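Local coordinates for protein Lysine/ornithine decarboxylase (Selenomonas ruminantium, PDB 5GJO) that decarboxylates L-lysine and L-ornithine with similar efficiency, using pyridoxal 5'-phosphate to make cadaverine and putrescine, at residues Gly46-Met51 and Gly67-Val72. The protein carries 2 engineered substitutions. Numbering follows the deposited sequence.
Sequences GVFYAM and GSHFDV. With PLP (pyridoxal-5'-phosphate), chain H.
Val-47 to Ala-50 and His-69 to Asp-71 are paired as parallel neighbours in the pyridoxal-phosphate barrel, the two strands of a beta-alpha-beta unit joined through helix 57-65. Three backbone bonds set the register. His-69 N gives to Val-47 O (2.8 Å), Tyr-49 N to His-69 O and Asp-71 N to Tyr-49 O (2.9 Å). His-69 O is gripped twice, because Ser-68 OG also donates to it at 2.7 Å, in the carbonyl plane.

Phe-48, Ala-50, His-69 and Asp-71 share one face of the sheet. His-69 CB lies over one face of the Phe-48 ring, a CH-pi contact 3.6 Å from its centroid. The imidazole is turned obliquely to that ring, planes at 52°. Phe-70 O lies at the ring edge, 3.4 Å from Phe-48 CD2. Trp-254 also meets this ring. An alanine here would remove the ring and would probably leave a gap over His-69 CB and Trp-254 without its ring partner.

On the other face, Tyr-49 CD2 meets Phe-70 CD1 at 4.2 Å, and Tyr-49 OH is bonded to Asn-54 O.

The cofactor lies at the C-terminal ends of the strands. With CG anti to the backbone N (chi1 153°), the Asp-71 carboxylate sits beside Ala-50 CB on the cofactor side. Asp-71 OD2 comes 3.0 Å from PLP N1, makes a salt bridge with Lys-52 NZ and lies near Glu-256 OE1. Ala-50 CB makes a close approach to PLP C6, 3.2 Å. Parallel beta-alpha-beta units whose strand ends carry cofactor-pocket residues are characteristic of the alpha/beta barrel of fold type III PLP enzymes.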
# COMPACT_ATOMS: atom_id res chain seq x y z
N GLY A 46 -26.77 7.21 -16.24
CA GLY A 46 -26.60 5.79 -16.11
C GLY A 46 -25.27 5.46 -15.42
O GLY A 46 -24.31 6.14 -15.59
N VAL A 47 -25.29 4.44 -14.56
CA VAL A 47 -24.12 4.14 -13.70
C VAL A 47 -23.12 3.15 -14.31
O VAL A 47 -23.45 1.99 -14.68
CB VAL A 47 -24.62 3.59 -12.37
CG1 VAL A 47 -23.46 3.26 -11.45
CG2 VAL A 47 -25.52 4.58 -11.70
N PHE A 48 -21.87 3.55 -14.41
CA PHE A 48 -20.71 2.70 -14.60
C PHE A 48 -19.93 2.69 -13.27
O PHE A 48 -19.18 3.62 -12.95
CB PHE A 48 -19.72 3.24 -15.67
CG PHE A 48 -20.18 3.05 -17.09
CD1 PHE A 48 -21.10 3.88 -17.64
CD2 PHE A 48 -19.71 2.02 -17.85
CE1 PHE A 48 -21.53 3.71 -18.98
CE2 PHE A 48 -20.11 1.80 -19.18
CZ PHE A 48 -21.03 2.66 -19.75
N TYR A 49 -20.12 1.66 -12.48
CA TYR A 49 -19.49 1.61 -11.14
C TYR A 49 -18.01 1.51 -11.26
O TYR A 49 -17.47 0.62 -11.93
CB TYR A 49 -20.03 0.42 -10.33
CG TYR A 49 -19.25 0.17 -9.02
CD1 TYR A 49 -19.12 1.19 -8.08
CD2 TYR A 49 -18.61 -1.00 -8.79
CE1 TYR A 49 -18.34 1.02 -6.94
CE2 TYR A 49 -17.90 -1.23 -7.60
CZ TYR A 49 -17.79 -0.22 -6.67
OH TYR A 49 -17.00 -0.30 -5.52
N ALA A 50 -17.33 2.44 -10.61
CA ALA A 50 -15.87 2.51 -10.57
C ALA A 50 -15.32 1.55 -9.52
O ALA A 50 -15.13 1.83 -8.38
CB ALA A 50 -15.31 3.97 -10.44
N MET A 51 -15.18 0.30 -9.96
CA MET A 51 -14.81 -0.80 -9.09
C MET A 51 -13.47 -0.69 -8.44
O MET A 51 -13.26 -1.36 -7.44
CB MET A 51 -14.95 -2.17 -9.84
CG MET A 51 -14.06 -2.26 -11.04
SD MET A 51 -14.26 -3.89 -11.84
CE MET A 51 -13.45 -4.93 -10.70
N GLY A 67 -28.47 -4.04 -12.89
CA GLY A 67 -28.36 -3.37 -14.16
C GLY A 67 -27.19 -2.40 -14.27
O GLY A 67 -27.10 -1.66 -15.26
N SER A 68 -26.26 -2.39 -13.32
CA SER A 68 -25.15 -1.41 -13.37
C SER A 68 -24.24 -1.79 -14.48
O SER A 68 -24.02 -2.98 -14.73
CB SER A 68 -24.38 -1.46 -12.04
OG SER A 68 -23.35 -0.44 -11.98
N HIS A 69 -23.59 -0.78 -15.08
CA HIS A 69 -22.40 -1.04 -15.85
C HIS A 69 -21.14 -0.86 -14.96
O HIS A 69 -21.25 -0.65 -13.72
CB HIS A 69 -22.31 -0.05 -17.04
CG HIS A 69 -23.37 -0.21 -18.09
ND1 HIS A 69 -24.73 -0.20 -17.81
CD2 HIS A 69 -23.28 -0.43 -19.43
CE1 HIS A 69 -25.42 -0.38 -18.92
NE2 HIS A 69 -24.56 -0.51 -19.92
N PHE A 70 -19.96 -0.99 -15.60
CA PHE A 70 -18.71 -0.93 -14.84
C PHE A 70 -17.62 -0.12 -15.52
O PHE A 70 -17.45 -0.23 -16.71
CB PHE A 70 -18.15 -2.31 -14.57
CG PHE A 70 -19.07 -3.18 -13.76
CD1 PHE A 70 -19.06 -3.10 -12.37
CD2 PHE A 70 -20.06 -3.97 -14.40
CE1 PHE A 70 -19.99 -3.82 -11.63
CE2 PHE A 70 -20.97 -4.69 -13.67
CZ PHE A 70 -20.96 -4.61 -12.27
N ASP A 71 -16.88 0.64 -14.73
CA ASP A 71 -15.70 1.37 -15.16
C ASP A 71 -14.52 0.56 -14.66
O ASP A 71 -14.38 0.28 -13.44
CB ASP A 71 -15.70 2.75 -14.52
CG ASP A 71 -14.29 3.33 -14.37
OD1 ASP A 71 -13.40 3.03 -15.17
OD2 ASP A 71 -14.04 4.08 -13.42
N VAL A 72 -13.64 0.14 -15.58
CA VAL A 72 -12.49 -0.71 -15.30
C VAL A 72 -11.21 0.08 -15.62
O VAL A 72 -11.19 0.83 -16.60
CB VAL A 72 -12.45 -2.00 -16.14
CG1 VAL A 72 -13.63 -2.89 -15.72
CG2 VAL A 72 -12.59 -1.75 -17.63
N1 PLP H . -14.01 6.95 -12.71
C2 PLP H . -12.73 7.31 -12.96
C2A PLP H . -12.23 7.37 -14.38
C3 PLP H . -11.81 7.65 -11.85
O3 PLP H . -10.52 8.01 -12.08
C4 PLP H . -12.35 7.57 -10.47
C4A PLP H . -11.51 7.88 -9.29
O4A PLP H . -10.30 7.79 -9.36
C5 PLP H . -13.77 7.17 -10.33
C6 PLP H . -14.52 6.88 -11.47
C5A PLP H . -14.40 7.06 -8.96
O4P PLP H . -14.18 8.28 -8.24
P PLP H . -14.93 8.55 -6.85
O1P PLP H . -16.40 8.56 -7.22
O2P PLP H . -14.40 9.89 -6.40
O3P PLP H . -14.52 7.39 -5.98